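Local coordinates for protein N-formylglutamate amidohydrolase (Ralstonia eutropha, PDB 2Q7S) that binds a zinc ion and is probably a hydrolase of the N-formylglutamate amidohydrolase family, at residues A[49-53]-A[54-58]; A[173-176]-A[177-180]; A[249-252]-A[253-257]. All coordinates share one frame; numbering follows the deposited sequence.

Contact 1: residues A[49-53]-A[54-58]. With ZN (zinc ion), chain C.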
ATOM      1  N   ARG A  49      17.815   8.259  -6.378  1.00 27.46           N
ATOM      2  CA  ARG A  49      16.873   8.199  -7.495  1.00 26.92           C
ATOM      3  C   ARG A  49      15.737   7.212  -7.254  1.00 28.32           C
ATOM      4  O   ARG A  49      14.626   7.406  -7.753  1.00 31.00           O
ATOM      5  CB  ARG A  49      17.611   7.815  -8.766  1.00 26.01           C
ATOM      6  CG  ARG A  49      18.595   8.869  -9.214  1.00 30.76           C
ATOM      7  CD  ARG A  49      18.097   9.586 -10.453  1.00 36.31           C
ATOM      8  NE  ARG A  49      16.707  10.069 -10.337  1.00 38.82           N
ATOM      9  CZ  ARG A  49      15.837  10.130 -11.357  1.00 39.57           C
ATOM     10  NH1 ARG A  49      16.171   9.715 -12.593  1.00 32.09           N
ATOM     11  NH2 ARG A  49      14.609  10.596 -11.143  1.00 36.37           N
ATOM     12  N   LEU A  50      16.033   6.168  -6.480  1.00 28.45           N
ATOM     13  CA  LEU A  50      15.098   5.068  -6.161  1.00 28.62           C
ATOM     14  C   LEU A  50      14.077   5.446  -5.077  1.00 29.36           C
ATOM     15  O   LEU A  50      12.909   5.041  -5.133  1.00 29.13           O
ATOM     16  CB  LEU A  50      15.907   3.854  -5.695  1.00 28.74           C
ATOM     17  CG  LEU A  50      16.914   3.303  -6.717  1.00 31.17           C
ATOM     18  CD1 LEU A  50      17.845   2.230  -6.103  1.00 28.55           C
ATOM     19  CD2 LEU A  50      16.178   2.767  -7.934  1.00 26.34           C
ATOM     20  N   ARG A  51      14.536   6.223  -4.095  1.00 28.81           N
ATOM     21  CA  ARG A  51      13.695   6.747  -3.043  1.00 28.91           C
ATOM     22  C   ARG A  51      12.396   7.365  -3.615  1.00 31.81           C
ATOM     23  O   ARG A  51      11.368   7.400  -2.908  1.00 31.79           O
ATOM     24  CB  ARG A  51      14.489   7.721  -2.147  1.00 27.09           C
ATOM     25  CG  ARG A  51      15.536   6.975  -1.292  1.00 26.15           C
ATOM     26  CD  ARG A  51      16.177   7.852  -0.252  1.00 29.52           C
ATOM     27  NE  ARG A  51      15.191   8.531   0.626  1.00 39.82           N
ATOM     28  CZ  ARG A  51      14.555   7.955   1.647  1.00 31.41           C
ATOM     29  NH1 ARG A  51      14.778   6.685   1.937  1.00 42.80           N
ATOM     30  NH2 ARG A  51      13.675   8.625   2.367  1.00 24.14           N
ATOM     31  N   GLY A  52      12.434   7.785  -4.893  1.00 28.76           N
ATOM     32  CA  GLY A  52      11.241   8.168  -5.658  1.00 27.09           C
ATOM     33  C   GLY A  52       9.983   7.357  -5.379  1.00 27.27           C
ATOM     34  O   GLY A  52       9.040   7.893  -4.804  1.00 29.82           O
ATOM     35  N   GLY A  53       9.991   6.065  -5.737  1.00 25.81           N
ATOM     36  CA  GLY A  53       8.849   5.119  -5.575  1.00 23.75           C
ATOM     37  C   GLY A  53       8.453   4.700  -4.161  1.00 19.95           C
ATOM     38  O   GLY A  53       7.574   3.831  -3.976  1.00 19.92           O
ATOM     39  N   GLU A  54       9.111   5.275  -3.149  1.00 17.13           N
ATOM     40  CA  GLU A  54       8.747   5.043  -1.784  1.00 15.70           C
ATOM     41  C   GLU A  54       7.490   5.825  -1.421  1.00 10.44           C
ATOM     42  O   GLU A  54       7.403   7.022  -1.660  1.00  7.90           O
ATOM     43  CB  GLU A  54       9.803   5.568  -0.816  1.00 17.31           C
ATOM     44  CG  GLU A  54      11.125   4.988  -0.845  1.00 19.76           C
ATOM     45  CD  GLU A  54      12.041   5.664   0.160  1.00 18.11           C
ATOM     46  OE1 GLU A  54      11.613   6.614   0.862  1.00 17.19           O
ATOM     47  OE2 GLU A  54      13.187   5.223   0.240  1.00 22.70           O
ATOM     48  N   ASP A  55       6.548   5.142  -0.823  1.00 10.91           N
ATOM     49  CA  ASP A  55       5.488   5.790  -0.068  1.00 11.30           C
ATOM     50  C   ASP A  55       5.963   6.092   1.381  1.00 10.12           C
ATOM     51  O   ASP A  55       5.432   5.536   2.351  1.00  9.15           O
ATOM     52  CB  ASP A  55       4.272   4.901   0.022  1.00  4.80           C
ATOM     53  CG  ASP A  55       3.711   4.557  -1.298  1.00 18.37           C
ATOM     54  OD1 ASP A  55       4.386   4.776  -2.350  1.00 12.45           O
ATOM     55  OD2 ASP A  55       2.620   3.973  -1.231  1.00 15.41           O
ATOM     56  N   THR A  56       6.928   6.999   1.472  1.00  9.24           N
ATOM     57  CA  THR A  56       7.661   7.267   2.727  1.00 12.70           C
ATOM     58  C   THR A  56       6.728   7.768   3.842  1.00 14.31           C
ATOM     59  O   THR A  56       5.777   8.551   3.598  1.00 12.64           O
ATOM     60  CB  THR A  56       8.818   8.284   2.480  1.00 13.26           C
ATOM     61  OG1 THR A  56       9.347   8.056   1.185  1.00 16.23           O
ATOM     62  CG2 THR A  56       9.936   8.193   3.524  1.00  9.08           C
ATOM     63  N   HIS A  57       7.013   7.277   5.056  1.00 14.20           N
ATOM     64  CA  HIS A  57       6.315   7.625   6.304  1.00 14.21           C
ATOM     65  C   HIS A  57       4.844   7.195   6.413  1.00 11.51           C
ATOM     66  O   HIS A  57       4.214   7.522   7.391  1.00  8.78           O
ATOM     67  CB  HIS A  57       6.356   9.127   6.552  1.00 15.05           C
ATOM     68  CG  HIS A  57       7.701   9.743   6.405  1.00  7.85           C
ATOM     69  ND1 HIS A  57       8.793   9.317   7.130  1.00 13.89           N
ATOM     70  CD2 HIS A  57       8.126  10.783   5.649  1.00 13.02           C
ATOM     71  CE1 HIS A  57       9.851  10.037   6.783  1.00 19.22           C
ATOM     72  NE2 HIS A  57       9.470  10.944   5.903  1.00 16.05           N
ATOM     73  N   VAL A  58       4.304   6.497   5.407  1.00 16.00           N
ATOM     74  CA  VAL A  58       2.855   6.153   5.390  1.00 16.39           C
ATOM     75  C   VAL A  58       2.472   5.299   6.562  1.00 15.45           C
ATOM     76  O   VAL A  58       1.403   5.450   7.159  1.00 11.79           O
ATOM     77  CB  VAL A  58       2.426   5.456   4.055  1.00 14.85           C
ATOM     78  CG1 VAL A  58       1.112   4.738   4.224  1.00  9.45           C
ATOM     79  CG2 VAL A  58       2.331   6.535   2.984  1.00 10.19           C
TER
HETATM   80 ZN    ZN C 400       1.963   2.808  -2.823  1.00 27.23          ZN

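Contact 2: residues A[173-176]-A[177-180]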
ATOM      1  N   SER A 173       0.858   6.475  -0.430  1.00 16.57           N
ATOM      2  CA  SER A 173       0.925   7.871  -0.857  1.00 14.96           C
ATOM      3  C   SER A 173       1.334   7.963  -2.328  1.00 16.84           C
ATOM      4  O   SER A 173       1.984   7.090  -2.875  1.00 21.46           O
ATOM      5  CB  SER A 173       1.900   8.651   0.031  1.00 15.52           C
ATOM      6  OG  SER A 173       3.220   8.264  -0.229  1.00 12.32           O
HETATM    7  N   MSE A 174       1.050   9.092  -2.920  1.00 16.43           N
HETATM    8  CA  MSE A 174       1.246   9.276  -4.324  1.00 16.35           C
HETATM    9  C   MSE A 174       1.864  10.658  -4.594  1.00 17.21           C
HETATM   10  O   MSE A 174       1.615  11.636  -3.838  1.00 21.14           O
HETATM   11  CB  MSE A 174      -0.109   9.103  -5.030  1.00 18.56           C
HETATM   12  CG  MSE A 174      -1.223   9.868  -4.407  1.00 11.11           C
HETATM   13 SE   MSE A 174      -2.896   9.779  -5.405  0.75 14.08          SE
HETATM   14  CE  MSE A 174      -3.616  11.199  -4.317  1.00 10.92           C
ATOM     15  N   PRO A 175       2.655  10.764  -5.675  1.00 16.08           N
ATOM     16  CA  PRO A 175       3.234  12.034  -6.061  1.00 16.64           C
ATOM     17  C   PRO A 175       2.223  12.968  -6.685  1.00 19.67           C
ATOM     18  O   PRO A 175       1.145  12.543  -7.141  1.00 21.83           O
ATOM     19  CB  PRO A 175       4.306  11.623  -7.080  1.00 18.36           C
ATOM     20  CG  PRO A 175       3.778  10.388  -7.654  1.00 17.25           C
ATOM     21  CD  PRO A 175       3.069   9.677  -6.570  1.00 18.18           C
ATOM     22  N   ASN A 176       2.563  14.248  -6.710  1.00 20.05           N
ATOM     23  CA  ASN A 176       1.647  15.236  -7.186  1.00 19.52           C
ATOM     24  C   ASN A 176       1.358  15.045  -8.678  1.00 19.89           C
ATOM     25  O   ASN A 176       0.271  15.339  -9.180  1.00 20.56           O
ATOM     26  CB  ASN A 176       2.215  16.620  -6.892  1.00 24.10           C
ATOM     27  CG  ASN A 176       1.198  17.552  -6.272  1.00 24.91           C
ATOM     28  OD1 ASN A 176       0.239  17.117  -5.645  1.00 26.47           O
ATOM     29  ND2 ASN A 176       1.399  18.842  -6.452  1.00 25.59           N
ATOM     30  N   ASN A 177       2.336  14.506  -9.384  1.00 20.97           N
ATOM     31  CA  ASN A 177       2.187  14.231 -10.793  1.00 22.20           C
ATOM     32  C   ASN A 177       1.802  12.788 -11.088  1.00 22.59           C
ATOM     33  O   ASN A 177       2.170  12.263 -12.124  1.00 24.94           O
ATOM     34  CB  ASN A 177       3.455  14.660 -11.553  1.00 22.62           C
ATOM     35  CG  ASN A 177       4.670  13.833 -11.203  1.00 23.17           C
ATOM     36  OD1 ASN A 177       4.633  12.980 -10.325  1.00 27.01           O
ATOM     37  ND2 ASN A 177       5.761  14.079 -11.908  1.00 26.87           N
ATOM     38  N   ALA A 178       1.043  12.151 -10.199  1.00 22.97           N
ATOM     39  CA  ALA A 178       0.593  10.773 -10.439  1.00 24.79           C
ATOM     40  C   ALA A 178      -0.123  10.576 -11.794  1.00 25.87           C
ATOM     41  O   ALA A 178       0.001   9.510 -12.395  1.00 25.72           O
ATOM     42  CB  ALA A 178      -0.267  10.298  -9.341  1.00 22.99           C
ATOM     43  N   TYR A 179      -0.850  11.589 -12.272  1.00 26.34           N
ATOM     44  CA  TYR A 179      -1.552  11.515 -13.558  1.00 27.81           C
ATOM     45  C   TYR A 179      -0.553  11.458 -14.738  1.00 30.18           C
ATOM     46  O   TYR A 179      -0.729  10.680 -15.668  1.00 29.66           O
ATOM     47  CB  TYR A 179      -2.504  12.709 -13.751  1.00 28.27           C
ATOM     48  CG  TYR A 179      -3.883  12.615 -13.076  1.00 27.01           C
ATOM     49  CD1 TYR A 179      -4.711  11.506 -13.271  1.00 29.56           C
ATOM     50  CD2 TYR A 179      -4.365  13.652 -12.293  1.00 18.75           C
ATOM     51  CE1 TYR A 179      -5.954  11.425 -12.671  1.00 27.19           C
ATOM     52  CE2 TYR A 179      -5.627  13.589 -11.692  1.00 21.32           C
ATOM     53  CZ  TYR A 179      -6.413  12.480 -11.889  1.00 17.68           C
ATOM     54  OH  TYR A 179      -7.666  12.389 -11.336  1.00 21.05           O
ATOM     55  N   GLU A 180       0.473  12.303 -14.683  1.00 31.19           N
ATOM     56  CA  GLU A 180       1.540  12.354 -15.681  1.00 32.55           C
ATOM     57  C   GLU A 180       2.320  11.038 -15.748  1.00 32.86           C
ATOM     58  O   GLU A 180       2.580  10.507 -16.833  1.00 32.48           O
ATOM     59  CB  GLU A 180       2.470  13.531 -15.333  1.00 33.30           C
ATOM     60  CG  GLU A 180       3.785  13.628 -16.103  1.00 35.26           C
ATOM     61  CD  GLU A 180       4.553  14.940 -15.799  1.00 39.35           C
ATOM     62  OE1 GLU A 180       4.741  15.281 -14.610  1.00 43.97           O
ATOM     63  OE2 GLU A 180       4.975  15.633 -16.755  1.00 48.12           O
TER
HETATM   64  O   HOH W   1      -1.298  14.565 -11.059  1.00 32.01           O

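Contact 3: residues A[249-252]-A[253-257]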
ATOM      1  N   ILE A 249      -6.228   3.130   0.001  1.00 17.11           N
ATOM      2  CA  ILE A 249      -6.249   4.585   0.290  1.00 17.99           C
ATOM      3  C   ILE A 249      -4.927   5.249  -0.066  1.00 19.86           C
ATOM      4  O   ILE A 249      -3.840   4.874   0.499  1.00 13.86           O
ATOM      5  CB  ILE A 249      -6.532   4.888   1.804  1.00 19.09           C
ATOM      6  CG1 ILE A 249      -7.832   4.195   2.263  1.00 17.84           C
ATOM      7  CG2 ILE A 249      -6.570   6.409   2.030  1.00 17.10           C
ATOM      8  CD1 ILE A 249      -8.280   4.540   3.709  1.00 18.70           C
ATOM      9  N   GLU A 250      -5.009   6.274  -0.925  1.00 19.21           N
ATOM     10  CA  GLU A 250      -3.812   6.980  -1.420  1.00 20.95           C
ATOM     11  C   GLU A 250      -3.794   8.439  -0.972  1.00 19.41           C
ATOM     12  O   GLU A 250      -4.746   9.122  -1.168  1.00 14.32           O
ATOM     13  CB  GLU A 250      -3.790   6.934  -2.948  1.00 22.12           C
ATOM     14  CG  GLU A 250      -3.773   5.557  -3.549  1.00 22.94           C
ATOM     15  CD  GLU A 250      -2.434   5.128  -4.048  1.00 21.83           C
ATOM     16  OE1 GLU A 250      -1.469   5.919  -3.964  1.00 31.40           O
ATOM     17  OE2 GLU A 250      -2.336   3.976  -4.507  1.00 31.53           O
ATOM     18  N   ILE A 251      -2.689   8.889  -0.381  1.00 19.07           N
ATOM     19  CA  ILE A 251      -2.522  10.234   0.101  1.00 16.78           C
ATOM     20  C   ILE A 251      -1.544  11.026  -0.789  1.00 15.23           C
ATOM     21  O   ILE A 251      -0.376  10.638  -0.978  1.00 15.54           O
ATOM     22  CB  ILE A 251      -1.966  10.192   1.572  1.00 15.52           C
ATOM     23  CG1 ILE A 251      -2.917   9.429   2.491  1.00 17.80           C
ATOM     24  CG2 ILE A 251      -1.698  11.554   2.142  1.00 15.77           C
ATOM     25  CD1 ILE A 251      -2.422   9.351   3.896  1.00 16.37           C
ATOM     26  N   ARG A 252      -1.985  12.181  -1.275  1.00 13.21           N
ATOM     27  CA  ARG A 252      -1.115  13.101  -2.018  1.00 10.69           C
ATOM     28  C   ARG A 252       0.074  13.526  -1.100  1.00 10.42           C
ATOM     29  O   ARG A 252      -0.070  14.187  -0.086  1.00 13.16           O
ATOM     30  CB  ARG A 252      -1.918  14.316  -2.484  1.00 12.87           C
ATOM     31  CG  ARG A 252      -1.342  15.142  -3.619  1.00 13.53           C
ATOM     32  CD  ARG A 252      -2.402  16.109  -4.174  1.00 13.23           C
ATOM     33  NE  ARG A 252      -2.868  17.111  -3.206  1.00 17.47           N
ATOM     34  CZ  ARG A 252      -2.312  18.315  -3.060  1.00 18.98           C
ATOM     35  NH1 ARG A 252      -1.243  18.655  -3.765  1.00 20.04           N
ATOM     36  NH2 ARG A 252      -2.812  19.177  -2.200  1.00 19.72           N
ATOM     37  N   ARG A 253       1.266  13.163  -1.520  1.00 14.13           N
ATOM     38  CA  ARG A 253       2.501  13.312  -0.753  1.00 12.76           C
ATOM     39  C   ARG A 253       2.834  14.689  -0.218  1.00 14.32           C
ATOM     40  O   ARG A 253       3.315  14.767   0.920  1.00 16.74           O
ATOM     41  CB  ARG A 253       3.688  12.764  -1.583  1.00 10.54           C
ATOM     42  CG  ARG A 253       3.792  11.255  -1.506  1.00 11.50           C
ATOM     43  CD  ARG A 253       4.760  10.712  -2.561  1.00 11.89           C
ATOM     44  NE  ARG A 253       4.693   9.264  -2.695  1.00 13.08           N
ATOM     45  CZ  ARG A 253       5.302   8.618  -3.693  1.00  5.32           C
ATOM     46  NH1 ARG A 253       6.021   9.296  -4.554  1.00 12.60           N
ATOM     47  NH2 ARG A 253       5.221   7.322  -3.785  1.00  9.67           N
ATOM     48  N   PRO A 254       2.582  15.780  -1.004  1.00 15.62           N
ATOM     49  CA  PRO A 254       2.859  17.143  -0.530  1.00 16.89           C
ATOM     50  C   PRO A 254       2.179  17.475   0.770  1.00 14.38           C
ATOM     51  O   PRO A 254       2.683  18.298   1.526  1.00 14.02           O
ATOM     52  CB  PRO A 254       2.361  18.052  -1.671  1.00 16.48           C
ATOM     53  CG  PRO A 254       2.423  17.271  -2.824  1.00 18.40           C
ATOM     54  CD  PRO A 254       2.085  15.822  -2.383  1.00 16.03           C
ATOM     55  N   LEU A 255       1.073  16.793   1.041  1.00 18.71           N
ATOM     56  CA  LEU A 255       0.344  16.932   2.301  1.00 16.41           C
ATOM     57  C   LEU A 255       1.171  16.656   3.554  1.00 15.43           C
ATOM     58  O   LEU A 255       0.796  17.072   4.633  1.00 18.00           O
ATOM     59  CB  LEU A 255      -0.866  15.999   2.317  1.00 18.09           C
ATOM     60  CG  LEU A 255      -1.997  16.278   1.319  1.00 19.26           C
ATOM     61  CD1 LEU A 255      -3.106  15.276   1.544  1.00 19.69           C
ATOM     62  CD2 LEU A 255      -2.512  17.668   1.495  1.00 19.52           C
ATOM     63  N   TYR A 256       2.243  15.884   3.438  1.00 16.42           N
ATOM     64  CA  TYR A 256       3.009  15.499   4.622  1.00 15.49           C
ATOM     65  C   TYR A 256       4.527  15.484   4.497  1.00 14.08           C
ATOM     66  O   TYR A 256       5.199  15.531   5.515  1.00 13.68           O
ATOM     67  CB  TYR A 256       2.515  14.131   5.130  1.00 16.62           C
ATOM     68  CG  TYR A 256       2.887  12.947   4.294  1.00 14.25           C
ATOM     69  CD1 TYR A 256       2.061  12.515   3.274  1.00 15.24           C
ATOM     70  CD2 TYR A 256       4.044  12.251   4.548  1.00 16.85           C
ATOM     71  CE1 TYR A 256       2.385  11.389   2.533  1.00 19.57           C
ATOM     72  CE2 TYR A 256       4.404  11.159   3.808  1.00 15.52           C
ATOM     73  CZ  TYR A 256       3.551  10.714   2.792  1.00  7.50           C
ATOM     74  OH  TYR A 256       3.908   9.600   2.064  1.00 16.60           O
HETATM   75  N   MSE A 257       5.062  15.458   3.275  1.00 11.97           N
HETATM   76  CA  MSE A 257       6.506  15.430   3.070  1.00 18.26           C
HETATM   77  C   MSE A 257       6.927  16.284   1.900  1.00 18.87           C
HETATM   78  O   MSE A 257       6.100  16.676   1.052  1.00 18.26           O
HETATM   79  CB  MSE A 257       6.994  14.001   2.839  1.00 15.72           C
HETATM   80  CG  MSE A 257       6.277  13.336   1.729  1.00 18.92           C
HETATM   81 SE   MSE A 257       6.959  11.573   1.218  0.75 20.64          SE
HETATM   82  CE  MSE A 257       7.854  11.948  -0.444  1.00 16.01           C
TER

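Contact 1: residues A[49-53]-A[54-58]
The carboxylate of Glu-54 stands on one face of the guanidinium of Arg-51, three residues earlier, with the two planes 88° apart. The bend at chi3 of the arginine (54°) turns the guanidinium toward the end of the extended glutamate. NH1 of Arg-51 comes within 2.7 Å of OE2 of Glu-54, yet that oxygen lies well out of the guanidinium plane, so the salt bridge rests on charge and no N-H points at it. OE1 stands 3.0 Å above the same guanidinium's plane, offset toward its rim. Thr-56 reaches in with both branches: OG1 donates to OE1 of Glu-54 (2.7 Å) on the anti lone pair, and CG2 lies 3.9 Å from NH2 of Arg-51, the two side chains crossing at about a right angle. The backbone closes a 3-10 turn beneath, Glu-54 N bonding to Arg-51 O at 3.1 Å. Next in sequence, Asp-55 centres an inverse gamma turn and sends OD2 to the zinc ion at 2.1 Å, where His-32 and His-172 complete the protein ligands; its OD1 forms a salt bridge with Arg-253. The buried Glu-54 carboxylate is thus gripped by Arg-51 and Thr-56, and its OE2 is also hydrogen-bonded to OH of Tyr-37. The positive arginine would offset part of its charge, and this set of bonds probably helps to hold the chain just before the zinc ligand Asp-55.

Contact 2: residues A[173-176]-A[177-180]
With chi1 at 67°, Asn-177 holds CG between its backbone N and carbonyl carbon, which brings OD1 back to 3.5 Å from CB of Pro-175 while the two side chains cross at about a right angle. On the other side of the amide, ND2 donates to OE1 of Glu-180 at 3.1 Å. The bond is bent (N-H...O angle 141°), and it meets the oxygen on the anti side, tilted from the carboxylate plane. OD1 of Asn-177 also accepts from NE of Arg-181. Although Asn-177 occupies the N-cap position, its side chain makes no capping bond; the entry into the helix depends on a type I beta turn from Pro-175 to Ala-178. Its closing bond runs from Ala-178 N to Pro-175 O (3.1 Å). The methyl of Ala-178 sits close to that oxygen, CB to Pro-175 O being 3.4 Å, and looser apolar contacts join it to CD of Pro-175 at 4.4 Å and to CB of Met-174, a selenomethionine, at 4.5 Å. On the polar side an ordered water donates to Asn-176 O (2.6 Å) and accepts from Tyr-179 N (3.2 Å), so it links the turn to the N-H of Tyr-179. The side chain of Asn-176 points elsewhere, its OD1 being held by NH1 of Arg-252. Residues 173-180 thus lead from the end of strand 166-174, which carries the zinc ligand His-172, through a turn into helix 178-181. At this junction the N-H of Ala-178 and that of Tyr-179 are satisfied by the turn and the water, and Glu-180 is tied to the Asn-177 amide.

Contact 3: residues A[249-252]-A[253-257]
Ile-251 meets the second segment with one branch only: CG2, set anti to its backbone N, touches CD1 of Leu-255 at 4.0 Å and CD1 of Tyr-256 at 4.0 Å. It crosses both side chains at about a right angle and approaches the tyrosine ring obliquely. Leu-271 and Leu-275 of helix 267-289 also pack on Ile-251, so this apolar patch joins the strand end, the turn after it and the C-terminal helix. The strand, 244-252, is an inner one of the mixed seven-stranded sheet, parallel to 166-174 on one flank and antiparallel to 193-196 on the other; this alpha/beta core is consistent with the zinc exopeptidase clan to which the family belongs. At Arg-252 the strand gives way to the 3-10 segment 253-255. The carbonyl oxygen of Arg-252 takes the bond that starts that segment, from Leu-255 N at 3.1 Å (N-H...O angle 148°). Leu-255 also folds its side chain against this oxygen, with CB 3.1 Å from Arg-252 O. Arg-252 itself reaches out over the turn, bent at chi3 (63°). Its CG packs on CD of Pro-254 at 3.7 Å, and further out NH1 lies 4.0 Å from CG of Pro-254, while NH2 comes to 4.0 Å from CD2 of Leu-255. These aliphatic neighbours line the arginine, whose NE forms a salt bridge with Asp-192. The extended Arg-253 has NE bonded to OG of Ser-173, and its own carbonyl oxygen accepts from two backbone donors, Tyr-256 N and Met-257 N. Tyr-256 carries CG of Met-257, a selenomethionine, over one ring face, and its hydroxyl is bonded to Thr-56 O.

In the fold
All three contacts lie near the zinc site: contact 1 supplies the ligand Asp-55, contact 2 starts directly after the ligand His-172, and contact 3 adds Arg-253, whose side chain comes to about 6 Å from the metal at its nearest atoms. Asp-55 ties them together: OD2 probably accepts from Ser-173 N at 3.2 Å, while OD1 lies 3.0 Å from its salt-bridge partner, Arg-253 NH2. Contacts 2 and 3, with centres 9 Å apart, end neighbouring strands of one sheet, where Met-174 O probably accepts from Arg-253 N at 2.8 Å. Second-shell groups from 173-176 and 253-257 thus probably help to position the metal-binding carboxylate of 54-58.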